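Cytolethal distending toxin subunit B (Escherichia coli, PDB 2F1N) nicks DNA as the endonuclease subunit of a tripartite toxin, very probably damaging the DNA of intoxicated cells and so arresting them at G2/M. Local coordinates at residues P71-P76 with V120-P125; G129-L134 with T145-A150. One frame throughout, in Å; residues are numbered along the deposited sequence.

Interaction 1: residues P71-P76 with V120-P125; sequences PSPGIP and VFVLSP
Val122 is the knob of this contact, and the bend of 72-75, with Ser72, Pro73 and Ile75 as its walls, is the hollow that receives it. Its CG1, anti to the backbone N (chi1 -168°), faces the isoleucine: it lies 3.6 Å from Ile75 CB and is also touched by CG2 and CD1 of the same residue, the two side chains sliding past each other in opposite directions. Ser72 OG lines another part of the hollow, 3.8 Å from Val122 CG1, while Val122 CG2 rests against the carbonyl oxygen of Pro71. Pro73, at the centre of an inverse gamma turn, lays its ring obliquely across the valine, with CD 4.0 Å from Val122 CB and CG 3.6 Å from Ser124 OG. Farther along, Ile75 CD1 reaches past Val122 to the Ser124 CA and the Pro125 ring. Two waters join the segments: one donates to both Pro71 O and Val120 O, at 2.7 Å each, where the backbones stand apart, and another links Pro73 O with Ser124 OG. Direct touches are van der Waals, carbon on carbon around Ile75 and Val122 and carbon against oxygen around Ser72, Pro73 and Ser124; the polar links run through water, consistent with a surface patch held mainly by shape.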
ATOM      1  N   PRO A  71     -12.865 -13.472   0.524  1.00 16.14           N
ATOM      2  CA  PRO A  71     -13.965 -12.993   1.381  1.00 16.89           C
ATOM      3  C   PRO A  71     -13.907 -11.479   1.457  1.00 17.26           C
ATOM      4  O   PRO A  71     -12.819 -10.891   1.566  1.00 16.10           O
ATOM      5  CB  PRO A  71     -13.702 -13.661   2.748  1.00 17.82           C
ATOM      6  CG  PRO A  71     -12.714 -14.744   2.496  1.00 19.93           C
ATOM      7  CD  PRO A  71     -11.898 -14.309   1.273  1.00 17.17           C
ATOM      8  N   SER A  72     -15.067 -10.830   1.353  1.00 16.46           N
ATOM      9  CA  SER A  72     -15.107  -9.380   1.329  1.00 16.95           C
ATOM     10  C   SER A  72     -16.478  -8.884   1.777  1.00 18.01           C
ATOM     11  O   SER A  72     -17.474  -9.490   1.365  1.00 18.44           O
ATOM     12  CB  SER A  72     -14.850  -8.877  -0.085  1.00 17.29           C
ATOM     13  OG  SER A  72     -15.001  -7.469  -0.118  1.00 17.29           O
ATOM     14  N   PRO A  73     -16.530  -7.802   2.565  1.00 18.52           N
ATOM     15  CA  PRO A  73     -17.825  -7.245   3.027  1.00 19.11           C
ATOM     16  C   PRO A  73     -18.427  -6.348   1.949  1.00 19.40           C
ATOM     17  O   PRO A  73     -18.614  -5.138   2.151  1.00 19.87           O
ATOM     18  CB  PRO A  73     -17.441  -6.444   4.279  1.00 18.41           C
ATOM     19  CG  PRO A  73     -16.024  -5.894   3.943  1.00 19.61           C
ATOM     20  CD  PRO A  73     -15.371  -7.011   3.069  1.00 18.48           C
ATOM     21  N   GLY A  74     -18.685  -6.939   0.779  1.00 19.54           N
ATOM     22  CA  GLY A  74     -19.226  -6.227  -0.369  1.00 20.06           C
ATOM     23  C   GLY A  74     -18.259  -5.219  -0.996  1.00 21.51           C
ATOM     24  O   GLY A  74     -18.696  -4.285  -1.675  1.00 22.28           O
ATOM     25  N   ILE A  75     -16.952  -5.417  -0.827  1.00 19.60           N
ATOM     26  CA  ILE A  75     -16.006  -4.557  -1.527  1.00 19.43           C
ATOM     27  C   ILE A  75     -15.298  -5.314  -2.648  1.00 18.59           C
ATOM     28  O   ILE A  75     -14.669  -6.336  -2.349  1.00 16.93           O
ATOM     29  CB  ILE A  75     -14.992  -3.994  -0.553  1.00 18.97           C
ATOM     30  CG1 ILE A  75     -15.686  -3.120   0.506  1.00 23.05           C
ATOM     31  CG2 ILE A  75     -13.868  -3.199  -1.327  1.00 19.34           C
ATOM     32  CD1 ILE A  75     -14.894  -2.999   1.782  1.00 22.75           C
ATOM     33  N   PRO A  76     -15.406  -4.832  -3.893  1.00 18.40           N
ATOM     34  CA  PRO A  76     -14.762  -5.462  -5.047  1.00 19.11           C
ATOM     35  C   PRO A  76     -13.277  -5.675  -4.825  1.00 17.66           C
ATOM     36  O   PRO A  76     -12.558  -4.730  -4.501  1.00 18.08           O
ATOM     37  CB  PRO A  76     -14.971  -4.437  -6.158  1.00 19.44           C
ATOM     38  CG  PRO A  76     -16.282  -3.811  -5.787  1.00 20.41           C
ATOM     39  CD  PRO A  76     -16.236  -3.672  -4.321  1.00 21.49           C
ATOM     40  N   VAL A 120      -5.901 -12.550   1.981  1.00 11.46           N
ATOM     41  CA  VAL A 120      -6.270 -11.189   1.553  1.00 11.38           C
ATOM     42  C   VAL A 120      -7.232 -10.570   2.553  1.00 10.95           C
ATOM     43  O   VAL A 120      -8.234 -11.214   2.922  1.00 13.06           O
ATOM     44  CB  VAL A 120      -6.914 -11.216   0.170  1.00 10.31           C
ATOM     45  CG1 VAL A 120      -7.137  -9.710  -0.332  1.00 11.07           C
ATOM     46  CG2 VAL A 120      -6.026 -11.992  -0.775  1.00 14.02           C
ATOM     47  N   PHE A 121      -6.954  -9.327   2.935  1.00 10.86           N
ATOM     48  CA  PHE A 121      -7.793  -8.555   3.894  1.00 12.65           C
ATOM     49  C   PHE A 121      -8.512  -7.391   3.173  1.00 13.24           C
ATOM     50  O   PHE A 121      -7.893  -6.663   2.416  1.00 14.36           O
ATOM     51  CB  PHE A 121      -6.987  -7.964   5.036  1.00 12.54           C
ATOM     52  CG  PHE A 121      -6.195  -8.978   5.799  1.00 12.90           C
ATOM     53  CD1 PHE A 121      -6.798 -10.096   6.338  1.00 14.63           C
ATOM     54  CD2 PHE A 121      -4.818  -8.840   5.914  1.00 14.45           C
ATOM     55  CE1 PHE A 121      -6.032 -11.062   7.046  1.00 15.45           C
ATOM     56  CE2 PHE A 121      -4.065  -9.815   6.593  1.00 12.92           C
ATOM     57  CZ  PHE A 121      -4.680 -10.896   7.163  1.00 15.93           C
ATOM     58  N   VAL A 122      -9.807  -7.236   3.439  1.00 13.77           N
ATOM     59  CA  VAL A 122     -10.568  -6.134   2.903  1.00 14.37           C
ATOM     60  C   VAL A 122     -11.338  -5.537   4.071  1.00 15.00           C
ATOM     61  O   VAL A 122     -12.244  -6.186   4.624  1.00 15.24           O
ATOM     62  CB  VAL A 122     -11.611  -6.603   1.891  1.00 16.67           C
ATOM     63  CG1 VAL A 122     -12.118  -5.352   1.186  1.00 18.77           C
ATOM     64  CG2 VAL A 122     -10.997  -7.603   0.888  1.00 19.70           C
ATOM     65  N   LEU A 123     -10.958  -4.329   4.468  1.00 12.68           N
ATOM     66  CA  LEU A 123     -11.596  -3.640   5.581  1.00 12.96           C
ATOM     67  C   LEU A 123     -12.416  -2.436   5.045  1.00 13.61           C
ATOM     68  O   LEU A 123     -12.029  -1.758   4.081  1.00 14.54           O
ATOM     69  CB  LEU A 123     -10.557  -3.205   6.634  1.00 13.17           C
ATOM     70  CG  LEU A 123      -9.468  -4.271   6.984  1.00 15.41           C
ATOM     71  CD1 LEU A 123      -8.554  -3.780   8.064  1.00 17.16           C
ATOM     72  CD2 LEU A 123     -10.038  -5.639   7.389  1.00 20.08           C
ATOM     73  N   SER A 124     -13.558  -2.201   5.684  1.00 13.91           N
ATOM     74  CA  SER A 124     -14.509  -1.194   5.236  1.00 13.95           C
ATOM     75  C   SER A 124     -13.985   0.219   5.447  1.00 13.27           C
ATOM     76  O   SER A 124     -13.159   0.479   6.323  1.00 12.60           O
ATOM     77  CB  SER A 124     -15.848  -1.409   5.976  1.00 14.58           C
ATOM     78  OG  SER A 124     -16.330  -2.696   5.586  1.00 18.55           O
ATOM     79  N   PRO A 125     -14.454   1.154   4.615  1.00 13.04           N
ATOM     80  CA  PRO A 125     -14.124   2.560   4.816  1.00 14.08           C
ATOM     81  C   PRO A 125     -14.536   2.983   6.206  1.00 13.64           C
ATOM     82  O   PRO A 125     -15.534   2.466   6.730  1.00 13.96           O
ATOM     83  CB  PRO A 125     -15.042   3.284   3.807  1.00 13.26           C
ATOM     84  CG  PRO A 125     -15.267   2.260   2.718  1.00 14.03           C
ATOM     85  CD  PRO A 125     -15.307   0.920   3.433  1.00 13.17           C
TER
HETATM   86  O   HOH W   1     -10.826 -10.598   3.360  1.00 28.25           O
HETATM   87  O   HOH W   2     -17.929  -2.298   3.203  1.00 27.14           O

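Interaction 2: residues G129-L134 with T145-A150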
ATOM      1  N   GLY A 129     -17.670   8.389   2.095  1.00 25.27           N
ATOM      2  CA  GLY A 129     -16.806   8.902   1.043  1.00 24.47           C
ATOM      3  C   GLY A 129     -15.333   8.513   1.137  1.00 23.02           C
ATOM      4  O   GLY A 129     -14.528   8.925   0.301  1.00 23.47           O
ATOM      5  N   GLY A 130     -14.976   7.734   2.155  1.00 20.98           N
ATOM      6  CA  GLY A 130     -13.607   7.246   2.283  1.00 18.47           C
ATOM      7  C   GLY A 130     -13.426   5.990   1.436  1.00 16.21           C
ATOM      8  O   GLY A 130     -14.411   5.416   0.958  1.00 16.75           O
ATOM      9  N   ARG A 131     -12.171   5.556   1.284  1.00 13.32           N
ATOM     10  CA  ARG A 131     -11.812   4.337   0.566  1.00 12.89           C
ATOM     11  C   ARG A 131     -11.715   3.199   1.599  1.00 11.85           C
ATOM     12  O   ARG A 131     -11.547   3.466   2.777  1.00 11.47           O
ATOM     13  CB  ARG A 131     -10.424   4.522  -0.081  1.00 11.64           C
ATOM     14  CG  ARG A 131     -10.493   4.902  -1.534  1.00 15.75           C
ATOM     15  CD  ARG A 131     -10.975   6.269  -1.700  1.00 14.60           C
ATOM     16  NE  ARG A 131     -10.045   7.310  -1.197  1.00 12.83           N
ATOM     17  CZ  ARG A 131     -10.168   8.628  -1.475  1.00 15.66           C
ATOM     18  NH1 ARG A 131     -11.202   9.089  -2.214  1.00 15.36           N
ATOM     19  NH2 ARG A 131      -9.276   9.494  -1.015  1.00 13.87           N
ATOM     20  N   PRO A 132     -11.843   1.954   1.151  1.00 12.38           N
ATOM     21  CA  PRO A 132     -11.572   0.788   2.010  1.00 11.48           C
ATOM     22  C   PRO A 132     -10.087   0.641   2.240  1.00 11.28           C
ATOM     23  O   PRO A 132      -9.283   1.396   1.684  1.00 12.24           O
ATOM     24  CB  PRO A 132     -12.102  -0.400   1.167  1.00 11.79           C
ATOM     25  CG  PRO A 132     -11.858   0.032  -0.260  1.00 13.44           C
ATOM     26  CD  PRO A 132     -12.115   1.553  -0.248  1.00 12.73           C
ATOM     27  N   LEU A 133      -9.717  -0.330   3.086  1.00 11.10           N
ATOM     28  CA  LEU A 133      -8.330  -0.788   3.231  1.00 12.26           C
ATOM     29  C   LEU A 133      -8.154  -2.132   2.550  1.00 12.22           C
ATOM     30  O   LEU A 133      -8.905  -3.014   2.816  1.00 14.22           O
ATOM     31  CB  LEU A 133      -8.001  -0.942   4.728  1.00 11.99           C
ATOM     32  CG  LEU A 133      -7.772   0.444   5.342  1.00 13.63           C
ATOM     33  CD1 LEU A 133      -7.852   0.387   6.872  1.00 17.50           C
ATOM     34  CD2 LEU A 133      -6.439   1.049   4.888  1.00 19.07           C
ATOM     35  N   LEU A 134      -7.166  -2.267   1.675  1.00 11.43           N
ATOM     36  CA  LEU A 134      -6.936  -3.548   1.010  1.00 11.21           C
ATOM     37  C   LEU A 134      -5.584  -4.004   1.506  1.00 11.55           C
ATOM     38  O   LEU A 134      -4.646  -3.229   1.462  1.00 11.23           O
ATOM     39  CB  LEU A 134      -6.933  -3.342  -0.502  1.00 11.77           C
ATOM     40  CG  LEU A 134      -6.326  -4.434  -1.413  1.00 11.32           C
ATOM     41  CD1 LEU A 134      -7.214  -5.678  -1.325  1.00 15.83           C
ATOM     42  CD2 LEU A 134      -6.212  -3.898  -2.874  1.00 15.07           C
ATOM     43  N   THR A 145      -2.615  -1.188   1.349  1.00  9.54           N
ATOM     44  CA  THR A 145      -2.640   0.102   0.658  1.00 10.01           C
ATOM     45  C   THR A 145      -3.803   1.003   1.147  1.00 10.86           C
ATOM     46  O   THR A 145      -4.903   0.519   1.377  1.00 10.57           O
ATOM     47  CB  THR A 145      -2.673  -0.126  -0.871  1.00  9.86           C
ATOM     48  OG1 THR A 145      -2.703   1.167  -1.545  1.00 10.72           O
ATOM     49  CG2 THR A 145      -3.986  -0.876  -1.329  1.00 10.04           C
ATOM     50  N   ALA A 146      -3.517   2.291   1.364  1.00 10.80           N
ATOM     51  CA  ALA A 146      -4.512   3.222   1.934  1.00 12.33           C
ATOM     52  C   ALA A 146      -4.538   4.519   1.156  1.00 10.81           C
ATOM     53  O   ALA A 146      -3.497   4.977   0.625  1.00 10.58           O
ATOM     54  CB  ALA A 146      -4.223   3.551   3.371  1.00 11.82           C
ATOM     55  N   HIS A 147      -5.745   5.085   1.050  1.00 10.53           N
ATOM     56  CA  HIS A 147      -5.847   6.390   0.415  1.00 10.42           C
ATOM     57  C   HIS A 147      -6.855   7.230   1.187  1.00  9.77           C
ATOM     58  O   HIS A 147      -8.064   7.167   0.938  1.00 11.07           O
ATOM     59  CB  HIS A 147      -6.266   6.249  -1.039  1.00 10.31           C
ATOM     60  CG  HIS A 147      -6.316   7.569  -1.754  1.00 12.38           C
ATOM     61  ND1 HIS A 147      -6.936   7.711  -2.980  1.00 11.06           N
ATOM     62  CD2 HIS A 147      -5.841   8.797  -1.409  1.00 10.73           C
ATOM     63  CE1 HIS A 147      -6.842   8.979  -3.364  1.00 13.54           C
ATOM     64  NE2 HIS A 147      -6.186   9.664  -2.428  1.00 12.89           N
ATOM     65  N   ALA A 148      -6.356   8.033   2.123  1.00 10.42           N
ATOM     66  CA  ALA A 148      -7.213   8.835   2.988  1.00 10.62           C
ATOM     67  C   ALA A 148      -7.784   9.990   2.190  1.00 11.86           C
ATOM     68  O   ALA A 148      -7.237  10.323   1.160  1.00 10.70           O
ATOM     69  CB  ALA A 148      -6.400   9.351   4.198  1.00 11.66           C
ATOM     70  N   ILE A 149      -8.880  10.581   2.680  1.00 12.77           N
ATOM     71  CA  ILE A 149      -9.589  11.624   1.924  1.00 13.91           C
ATOM     72  C   ILE A 149      -8.787  12.898   1.935  1.00 14.68           C
ATOM     73  O   ILE A 149      -8.176  13.246   2.959  1.00 14.62           O
ATOM     74  CB  ILE A 149     -10.961  11.864   2.548  1.00 12.71           C
ATOM     75  CG1 ILE A 149     -11.821  10.599   2.472  1.00 13.42           C
ATOM     76  CG2 ILE A 149     -11.693  13.091   1.799  1.00 16.64           C
ATOM     77  CD1 ILE A 149     -13.006  10.640   3.480  1.00 18.22           C
ATOM     78  N   ALA A 150      -8.768  13.607   0.793  1.00 15.26           N
ATOM     79  CA  ALA A 150      -8.074  14.883   0.767  1.00 17.24           C
ATOM     80  C   ALA A 150      -9.057  15.927   1.303  1.00 18.94           C
ATOM     81  O   ALA A 150      -9.861  16.530   0.573  1.00 20.18           O
ATOM     82  CB  ALA A 150      -7.590  15.229  -0.659  1.00 17.03           C
TER
HETATM   83  O   HOH W   3     -10.061   6.760   2.746  1.00 16.41           O
HETATM   84  O   HOH W   4      -9.571  12.387  -1.665  1.00 18.21           O
HETATM   85  O   HOH W   5      -8.044   3.928   2.353  1.00 12.71           O
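The open end of the beta hairpin formed by strands 133-138 and 141-147 is where Leu134 and Thr145 make an antiparallel hydrogen-bonded pair. Only one of its two possible bonds forms, Thr145 N to Leu134 O at 2.9 Å; Leu134 N and Thr145 O are buried without a partner. From here the chains part, and a water joins Pro132 O to His147 N. Arg131 then spans the gap. Its chain bends at chi2 (71°) and chi3 (67°), and NE donates to His147 O at 2.9 Å, with the oxygen close to the guanidinium plane. NH2 adds weak bonds to the same oxygen and, at 3.1 Å, to Ala148 O. The guanidinium also stacks on the His147 imidazole, the planes 29° apart, with NH2 over the ring centre and 3.3 Å above it. The NE bond and the stack together probably limit the rotation of the guanidinium. On one side Ile149 CD1 packs 3.6 Å from Gly130 CA; back toward the strands Leu133 CD2 meets Ala146 CB at 3.7 Å. Leu133 also packs on helix 156-168, whereas Thr145 and His147 touch strands 50-56 and 109-113 of the other sheet, placing this hairpin end between a helix and the facing sheet of the DNase I-like fold.

Overall arrangement
Both interactions reach the six-stranded sheet through neighbouring strands, their centres about 12 Å apart. Strand 119-123, at the edge, serves interaction 1, while its neighbour 133-138 serves interaction 2; a probable hydrogen bond from Leu133 N to Leu123 O ties the two together, and Pro125 packs on the backbone of Gly130 and Arg131. Interaction 1 is a surface contact, where a loop leading to strand 78-83 of the eight-stranded sheet meets the edge strand and the residues after it by van der Waals contact and bridging water. Interaction 2 is largely buried at the open end of one hairpin and the loops that flank it, and relies on direct hydrogen bonds and a stacked guanidinium, with water between the diverging backbones.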